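Long-range contacts in laccase (Uncultured bacterium, PDB 4F7K), which probably oxidises phenolic and related substrates with its copper centres while reducing molecular oxygen to water, as expected of a bacterial multicopper oxidase: residues Ala2-Pro10 with Asp46-Gly54; Ala22-Gly30 with Gln110-Pro118. All blocks are in the same frame, centred on the assembly; numbering follows the deposited sequence. Where two conformers were deposited one is given.

Contact 1 (Ala2-Pro10 with Asp46-Gly54); sequences APVELVAQP and DIRFQNQIG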
loop_
_atom_site.group_PDB
_atom_site.type_symbol
_atom_site.label_atom_id
_atom_site.label_comp_id
_atom_site.label_asym_id
_atom_site.label_seq_id
_atom_site.Cartn_x
_atom_site.Cartn_y
_atom_site.Cartn_z
ATOM N N ALA A 2 -10.563 20.279 5.664
ATOM C CA ALA A 2 -11.910 20.437 5.034
ATOM C C ALA A 2 -12.039 21.723 4.200
ATOM O O ALA A 2 -12.791 22.640 4.573
ATOM C CB ALA A 2 -13.030 20.370 6.117
ATOM N N PRO A 3 -11.326 21.795 3.060
ATOM C CA PRO A 3 -10.422 20.778 2.530
ATOM C C PRO A 3 -8.994 20.909 3.059
ATOM O O PRO A 3 -8.461 22.023 3.145
ATOM C CB PRO A 3 -10.443 21.029 1.013
ATOM C CG PRO A 3 -11.115 22.374 0.810
ATOM C CD PRO A 3 -11.454 22.947 2.147
ATOM N N VAL A 4 -8.385 19.781 3.416
ATOM C CA VAL A 4 -6.957 19.770 3.746
ATOM C C VAL A 4 -6.159 20.015 2.464
ATOM O O VAL A 4 -6.405 19.346 1.440
ATOM C CB VAL A 4 -6.523 18.439 4.387
ATOM C CG1 VAL A 4 -6.847 17.269 3.481
ATOM C CG2 VAL A 4 -5.015 18.445 4.712
ATOM N N GLU A 5 -5.224 20.967 2.508
ATOM C CA GLU A 5 -4.302 21.136 1.383
ATOM C C GLU A 5 -3.228 20.053 1.378
ATOM O O GLU A 5 -2.632 19.749 2.412
ATOM C CB GLU A 5 -3.700 22.531 1.317
ATOM C CG GLU A 5 -4.527 23.497 0.464
ATOM C CD GLU A 5 -3.739 24.746 0.021
ATOM O OE1 GLU A 5 -2.487 24.796 0.190
ATOM O OE2 GLU A 5 -4.382 25.687 -0.508
ATOM N N LEU A 6 -3.025 19.458 0.210
ATOM C CA LEU A 6 -2.021 18.431 0.018
ATOM C C LEU A 6 -1.074 18.923 -1.073
ATOM O O LEU A 6 -1.407 18.875 -2.271
ATOM C CB LEU A 6 -2.670 17.113 -0.386
ATOM C CG LEU A 6 -1.769 15.901 -0.553
ATOM C CD1 LEU A 6 -1.059 15.489 0.773
ATOM C CD2 LEU A 6 -2.580 14.754 -1.110
ATOM N N VAL A 7 0.080 19.446 -0.655
ATOM C CA VAL A 7 0.956 20.123 -1.590
ATOM C C VAL A 7 2.110 19.230 -1.964
ATOM O O VAL A 7 2.929 18.921 -1.112
ATOM C CB VAL A 7 1.500 21.468 -1.042
ATOM C CG1 VAL A 7 2.135 22.265 -2.179
ATOM C CG2 VAL A 7 0.358 22.311 -0.362
ATOM N N ALA A 8 2.146 18.787 -3.217
ATOM C CA ALA A 8 3.303 18.058 -3.744
ATOM C C ALA A 8 4.435 19.095 -3.967
ATOM O O ALA A 8 4.240 20.077 -4.694
ATOM C CB ALA A 8 2.929 17.300 -5.042
ATOM N N GLN A 9 5.561 18.944 -3.268
ATOM C CA GLN A 9 6.649 19.940 -3.347
ATOM C C GLN A 9 8.042 19.368 -3.061
ATOM O O GLN A 9 8.157 18.281 -2.517
ATOM C CB GLN A 9 6.394 21.110 -2.372
ATOM C CG GLN A 9 6.126 20.579 -0.936
ATOM C CD GLN A 9 5.648 21.620 0.003
ATOM O OE1 GLN A 9 5.469 22.801 -0.367
ATOM N NE2 GLN A 9 5.448 21.220 1.231
ATOM N N PRO A 10 9.115 20.139 -3.387
ATOM C CA PRO A 10 10.439 19.679 -2.938
ATOM C C PRO A 10 10.507 19.670 -1.412
ATOM O O PRO A 10 10.001 20.569 -0.761
ATOM C CB PRO A 10 11.413 20.723 -3.494
ATOM C CG PRO A 10 10.620 21.376 -4.690
ATOM C CD PRO A 10 9.168 21.364 -4.202
ATOM N N ASP A 46 -12.113 15.445 1.919
ATOM C CA ASP A 46 -12.092 16.589 1.028
ATOM C C ASP A 46 -10.638 17.099 0.973
ATOM O O ASP A 46 -10.148 17.647 1.957
ATOM C CB ASP A 46 -13.069 17.658 1.539
ATOM C CG ASP A 46 -14.544 17.217 1.440
ATOM O OD1 ASP A 46 -14.985 16.854 0.332
ATOM O OD2 ASP A 46 -15.274 17.252 2.457
ATOM N N ILE A 47 -9.971 16.908 -0.164
ATOM C CA ILE A 47 -8.532 17.149 -0.304
ATOM C C ILE A 47 -8.249 18.132 -1.445
ATOM O O ILE A 47 -8.656 17.896 -2.583
ATOM C CB ILE A 47 -7.810 15.793 -0.521
ATOM C CG1 ILE A 47 -7.937 14.959 0.758
ATOM C CG2 ILE A 47 -6.317 15.971 -0.908
ATOM C CD1 ILE A 47 -7.978 13.400 0.552
ATOM N N ARG A 48 -7.598 19.256 -1.137
ATOM C CA ARG A 48 -7.167 20.178 -2.182
ATOM C C ARG A 48 -5.687 19.887 -2.547
ATOM O O ARG A 48 -4.772 20.305 -1.840
ATOM C CB ARG A 48 -7.425 21.645 -1.793
ATOM C CG ARG A 48 -7.146 22.681 -2.914
ATOM C CD ARG A 48 -7.370 24.143 -2.456
ATOM N NE ARG A 48 -6.501 25.099 -3.163
ATOM C CZ ARG A 48 -6.673 26.434 -3.213
ATOM N NH1 ARG A 48 -7.712 27.032 -2.618
ATOM N NH2 ARG A 48 -5.798 27.191 -3.881
ATOM N N PHE A 49 -5.498 19.148 -3.645
ATOM C CA PHE A 49 -4.186 18.867 -4.207
ATOM C C PHE A 49 -3.595 20.080 -4.922
ATOM O O PHE A 49 -4.244 20.668 -5.787
ATOM C CB PHE A 49 -4.242 17.691 -5.185
ATOM C CG PHE A 49 -2.921 17.380 -5.858
ATOM C CD1 PHE A 49 -1.770 17.087 -5.106
ATOM C CD2 PHE A 49 -2.832 17.355 -7.232
ATOM C CE1 PHE A 49 -0.542 16.767 -5.741
ATOM C CE2 PHE A 49 -1.619 17.038 -7.886
ATOM C CZ PHE A 49 -0.459 16.765 -7.135
ATOM N N GLN A 50 -2.360 20.415 -4.567
ATOM C CA GLN A 50 -1.631 21.539 -5.151
ATOM C C GLN A 50 -0.288 21.065 -5.728
ATOM O O GLN A 50 0.533 20.523 -5.005
ATOM C CB GLN A 50 -1.341 22.597 -4.091
ATOM C CG GLN A 50 -2.547 23.191 -3.438
ATOM C CD GLN A 50 -2.843 24.545 -3.998
ATOM O OE1 GLN A 50 -2.423 24.884 -5.128
ATOM N NE2 GLN A 50 -3.551 25.352 -3.222
ATOM N N ASN A 51 -0.075 21.307 -7.015
ATOM C CA ASN A 51 1.129 20.842 -7.719
ATOM C C ASN A 51 2.275 21.869 -7.682
ATOM O O ASN A 51 2.275 22.841 -8.454
ATOM C CB ASN A 51 0.743 20.482 -9.156
ATOM C CG ASN A 51 1.891 19.897 -9.959
ATOM O OD1 ASN A 51 3.065 20.020 -9.596
ATOM N ND2 ASN A 51 1.552 19.281 -11.092
ATOM N N GLN A 52 3.232 21.677 -6.769
ATOM C CA GLN A 52 4.450 22.524 -6.739
ATOM C C GLN A 52 5.707 21.732 -7.132
ATOM O O GLN A 52 6.779 21.944 -6.566
ATOM C CB GLN A 52 4.680 23.177 -5.364
ATOM C CG GLN A 52 3.516 24.036 -4.866
ATOM C CD GLN A 52 3.842 24.805 -3.583
ATOM O OE1 GLN A 52 4.809 24.499 -2.867
ATOM N NE2 GLN A 52 3.030 25.804 -3.283
ATOM N N ILE A 53 5.588 20.822 -8.090
ATOM C CA ILE A 53 6.739 19.991 -8.422
ATOM C C ILE A 53 7.295 20.237 -9.815
ATOM O O ILE A 53 8.274 19.586 -10.213
ATOM C CB ILE A 53 6.483 18.462 -8.217
ATOM C CG1 ILE A 53 5.497 17.926 -9.259
ATOM C CG2 ILE A 53 6.087 18.162 -6.758
ATOM C CD1 ILE A 53 5.311 16.424 -9.242
ATOM N N GLY A 54 6.677 21.162 -10.550
ATOM C CA GLY A 54 7.231 21.612 -11.816
ATOM C C GLY A 54 6.845 20.740 -12.998
ATOM O O GLY A 54 7.262 21.020 -14.118
#
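Leu-6 and Ala-8 pair with Phe-49 and Asn-51 where strands 4-10 and 46-51 run side by side in parallel. The strand axes approach to 4.6 Å at an angle of 27°. Six backbone hydrogen bonds join them, given in turn by one segment and the other. The bond from Leu-6 N to Arg-48 O is the straightest, 173° at the hydrogen. At the far end Gln-52 N still reaches Ala-8 O at 2.8 Å.

The tight side carries Val-4, Leu-6, Ala-8, Ile-47 and Phe-49. Ile-47 CG2 lies anti to its backbone N and is thereby laid alongside Leu-6, 3.9 Å from Leu-6 CB. Ile-47 CG1 meets Val-4 CG1 at 3.7 Å. Ala-8 CB comes to the edge of the Phe-49 ring, 3.6 Å from Phe-49 CE1. On another flank the same methyl touches Ile-53 CG2. An Asx turn, with Ile-53 N bonded to Asn-51 OD1, shapes the chain there. Asn-51 ND2 donates to Glu-55 O and Val-81 O, so the amide is held at both ends.

The other side is largely polar and partly open to solvent. Glu-5 and Arg-48 lie alongside, pointing the same way. Glu-5 OE2 is 3.4 Å from Arg-48 NE, over one face of the guanidinium. No N-H points at it, so the salt bridge rests on charge alone. Arg-48 also pairs with Glu-86, which probably helps hold the guanidinium in place. Val-7 CG1 packs across the Gln-52 chain, 3.5 Å from Gln-52 CG.

The pair forms the middle of a four-stranded sheet. Strand 23-28 flanks 4-13, and strand 86-92 flanks 44-51. Phe-28 and Trp-61 cover the apolar side.

Contact 2 (Ala22-Gly30 with Gln110-Pro118); sequences ATPMLGFNG and QVAKGLYGP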
loop_
_atom_site.group_PDB
_atom_site.type_symbol
_atom_site.label_atom_id
_atom_site.label_comp_id
_atom_site.label_asym_id
_atom_site.label_seq_id
_atom_site.Cartn_x
_atom_site.Cartn_y
_atom_site.Cartn_z
ATOM N N ALA A 22 20.811 14.392 5.126
ATOM C CA ALA A 22 19.426 14.324 4.727
ATOM C C ALA A 22 19.373 14.172 3.211
ATOM O O ALA A 22 20.372 14.358 2.545
ATOM C CB ALA A 22 18.676 15.585 5.181
ATOM N N THR A 23 18.211 13.827 2.678
ATOM C CA THR A 23 18.070 13.518 1.263
ATOM C C THR A 23 17.005 14.435 0.642
ATOM O O THR A 23 15.872 14.450 1.099
ATOM C CB THR A 23 17.632 12.032 1.069
ATOM O OG1 THR A 23 18.625 11.148 1.628
ATOM C CG2 THR A 23 17.432 11.686 -0.422
ATOM N N PRO A 24 17.364 15.170 -0.421
ATOM C CA PRO A 24 16.416 16.022 -1.138
ATOM C C PRO A 24 15.526 15.195 -2.022
ATOM O O PRO A 24 16.005 14.249 -2.638
ATOM C CB PRO A 24 17.325 16.958 -1.974
ATOM C CG PRO A 24 18.684 16.266 -2.011
ATOM C CD PRO A 24 18.774 15.456 -0.771
ATOM N N MET A 25 14.217 15.463 -1.989
ATOM C CA MET A 25 13.308 14.764 -2.876
ATOM C C MET A 25 11.982 15.493 -3.029
ATOM O O MET A 25 11.863 16.634 -2.586
ATOM C CB MET A 25 13.089 13.321 -2.409
ATOM C CG MET A 25 12.712 13.120 -0.964
ATOM S SD MET A 25 13.358 11.448 -0.550
ATOM C CE MET A 25 12.441 10.377 -1.635
ATOM N N LEU A 26 11.000 14.832 -3.645
ATOM C CA LEU A 26 9.617 15.379 -3.690
ATOM C C LEU A 26 8.803 14.758 -2.602
ATOM O O LEU A 26 8.938 13.584 -2.341
ATOM C CB LEU A 26 8.954 15.224 -5.089
ATOM C CG LEU A 26 9.750 15.742 -6.304
ATOM C CD1 LEU A 26 9.011 15.412 -7.602
ATOM C CD2 LEU A 26 10.094 17.267 -6.246
ATOM N N GLY A 27 7.968 15.544 -1.932
ATOM C CA GLY A 27 7.059 15.003 -0.944
ATOM C C GLY A 27 5.817 15.855 -0.839
ATOM O O GLY A 27 5.521 16.673 -1.728
ATOM N N PHE A 28 5.118 15.722 0.283
ATOM C CA PHE A 28 3.857 16.393 0.479
ATOM C C PHE A 28 3.952 17.130 1.780
ATOM O O PHE A 28 4.314 16.534 2.795
ATOM C CB PHE A 28 2.696 15.366 0.624
ATOM C CG PHE A 28 2.254 14.745 -0.658
ATOM C CD1 PHE A 28 1.542 15.474 -1.599
ATOM C CD2 PHE A 28 2.554 13.424 -0.928
ATOM C CE1 PHE A 28 1.124 14.850 -2.808
ATOM C CE2 PHE A 28 2.160 12.819 -2.104
ATOM C CZ PHE A 28 1.428 13.520 -3.029
ATOM N N ASN A 29 3.581 18.395 1.766
ATOM C CA ASN A 29 3.459 19.180 2.997
ATOM C C ASN A 29 4.731 19.234 3.869
ATOM O O ASN A 29 4.660 19.096 5.115
ATOM C CB ASN A 29 2.247 18.693 3.824
ATOM C CG ASN A 29 0.911 19.131 3.234
ATOM O OD1 ASN A 29 0.843 19.684 2.148
ATOM N ND2 ASN A 29 -0.153 18.902 3.963
ATOM N N GLY A 30 5.880 19.411 3.217
ATOM C CA GLY A 30 7.153 19.687 3.926
ATOM C C GLY A 30 7.893 18.411 4.324
ATOM O O GLY A 30 8.912 18.487 4.995
ATOM N N GLN A 110 11.164 8.062 -11.172
ATOM C CA GLN A 110 12.091 8.130 -10.059
ATOM C C GLN A 110 11.924 9.420 -9.243
ATOM O O GLN A 110 11.990 9.345 -8.043
ATOM C CB GLN A 110 13.556 7.949 -10.538
ATOM C CG GLN A 110 14.669 8.032 -9.418
ATOM C CD GLN A 110 14.512 6.974 -8.304
ATOM O OE1 GLN A 110 14.828 5.788 -8.497
ATOM N NE2 GLN A 110 14.037 7.410 -7.132
ATOM N N VAL A 111 11.689 10.570 -9.879
ATOM C CA VAL A 111 11.460 11.826 -9.128
ATOM C C VAL A 111 10.298 11.754 -8.148
ATOM O O VAL A 111 10.309 12.452 -7.128
ATOM C CB VAL A 111 11.138 13.086 -10.017
ATOM C CG1 VAL A 111 12.381 13.823 -10.392
ATOM C CG2 VAL A 111 10.205 12.756 -11.232
ATOM N N ALA A 112 9.297 10.933 -8.464
ATOM C CA ALA A 112 8.110 10.799 -7.610
ATOM C C ALA A 112 8.348 9.869 -6.398
ATOM O O ALA A 112 7.401 9.519 -5.642
ATOM C CB ALA A 112 6.932 10.313 -8.454
ATOM N N LYS A 113 9.599 9.450 -6.203
ATOM C CA LYS A 113 9.878 8.470 -5.136
ATOM C C LYS A 113 9.214 8.838 -3.777
ATOM O O LYS A 113 8.601 7.991 -3.111
ATOM C CB LYS A 113 11.390 8.339 -4.967
ATOM C CG LYS A 113 11.816 7.514 -3.788
ATOM C CD LYS A 113 11.680 6.051 -4.047
ATOM C CE LYS A 113 12.899 5.350 -3.397
ATOM N NZ LYS A 113 12.732 3.870 -3.211
ATOM N N GLY A 114 9.308 10.105 -3.391
ATOM C CA GLY A 114 8.831 10.539 -2.078
ATOM C C GLY A 114 7.364 10.904 -1.997
ATOM O O GLY A 114 6.863 11.281 -0.922
ATOM N N LEU A 115 6.675 10.815 -3.131
ATOM C CA LEU A 115 5.320 11.376 -3.265
ATOM C C LEU A 115 4.311 10.303 -2.878
ATOM O O LEU A 115 3.655 9.731 -3.715
ATOM C CB LEU A 115 5.045 11.863 -4.701
ATOM C CG LEU A 115 5.722 13.171 -5.155
ATOM C CD1 LEU A 115 5.465 13.471 -6.605
ATOM C CD2 LEU A 115 5.251 14.342 -4.296
ATOM N N TYR A 116 4.237 10.009 -1.590
ATOM C CA TYR A 116 3.269 9.081 -1.095
ATOM C C TYR A 116 3.061 9.360 0.391
ATOM O O TYR A 116 3.845 10.125 1.016
ATOM C CB TYR A 116 3.764 7.650 -1.250
ATOM C CG TYR A 116 4.931 7.338 -0.342
ATOM C CD1 TYR A 116 4.744 6.742 0.903
ATOM C CD2 TYR A 116 6.235 7.672 -0.735
ATOM C CE1 TYR A 116 5.839 6.438 1.709
ATOM C CE2 TYR A 116 7.320 7.418 0.067
ATOM C CZ TYR A 116 7.124 6.769 1.259
ATOM O OH TYR A 116 8.224 6.494 2.013
ATOM N N GLY A 117 2.010 8.720 0.921
ATOM C CA GLY A 117 1.742 8.667 2.335
ATOM C C GLY A 117 0.560 7.728 2.623
ATOM O O GLY A 117 -0.050 7.152 1.693
ATOM N N PRO A 118 0.236 7.575 3.907
ATOM C CA PRO A 118 -0.790 6.678 4.356
ATOM C C PRO A 118 -2.150 7.355 4.472
ATOM O O PRO A 118 -2.265 8.557 4.776
ATOM C CB PRO A 118 -0.281 6.247 5.723
ATOM C CG PRO A 118 0.457 7.455 6.221
ATOM C CD PRO A 118 1.009 8.145 5.035
HETATM O O HOH W 1 10.917 12.052 -4.619
#
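Leu-26, Leu-115 and Phe-28 bury the most surface in this contact. Leu-26 lies over the turn 111-115. Its CG is anti to the carbonyl carbon (chi1 -52°), which carries CD1 to 3.3 Å from Val-111 O. Leu-26 CB rests on Leu-115 CG at 3.8 Å.

Leu-115 reaches from Leu-26 to Phe-28. Its CD2 methyl stands over one face of the Phe-28 ring, 4.2 Å from the centroid and 16° off the normal. This is a CH-pi contact, offset toward the rim. The two side chains cross at about a right angle. Near the ring plane, Phe-28 CE2 meets the backbone instead, 3.5 Å from Tyr-116 N. Tyr-101 adds an edge-to-face ring contact to Phe-28.

No direct hydrogen bond joins the two segments. One water does that work. It accepts from Leu-26 N and from Gly-114 N and donates to Val-111 O, the last at 2.6 Å. Three bonds therefore fix it between the strand and the turn. Close by, Gly-114 CA comes to 3.1 Å from Leu-26 O in a CA-H...O contact. The backbones can come this close because Gly-114 has no side chain. Met-25 closes the other end. Its chain bends at chi3 (-63°), and CE touches Lys-113 CG. The lysine amino group leads away to Asp-139 O and has a cation-pi contact with Trp-140.

Leu-115 is the centre of an inverse gamma turn, just before strand 116-122. The contact thus joins edge strand 23-28 of one four-stranded sheet to the entry of a strand in the other. Such packing between two facing sheets is characteristic of the cupredoxin-like beta-sandwich domains of multicopper oxidases.

How the contacts relate
The chain starts on strand 4-13 and turns back into strand 23-28, its antiparallel neighbour. Strand 44-51 then returns to the other side of 4-13, where contact 1 closes a loop of 35 residues. The chain goes on through strands 59-62, 86-92 and 97-103 before contact 2 closes a longer loop of 79 residues. The loops cross rather than nest: 22-30 lies between the two segments of contact 1 and 110-118 lies beyond 46-54, so the four segments alternate. Contact 1 works within one sheet, and contact 2 ties that sheet to the one holding 116-122. They meet where Gln-9 N lies 2.7 Å from Gly-27 O, probably as a hydrogen bond.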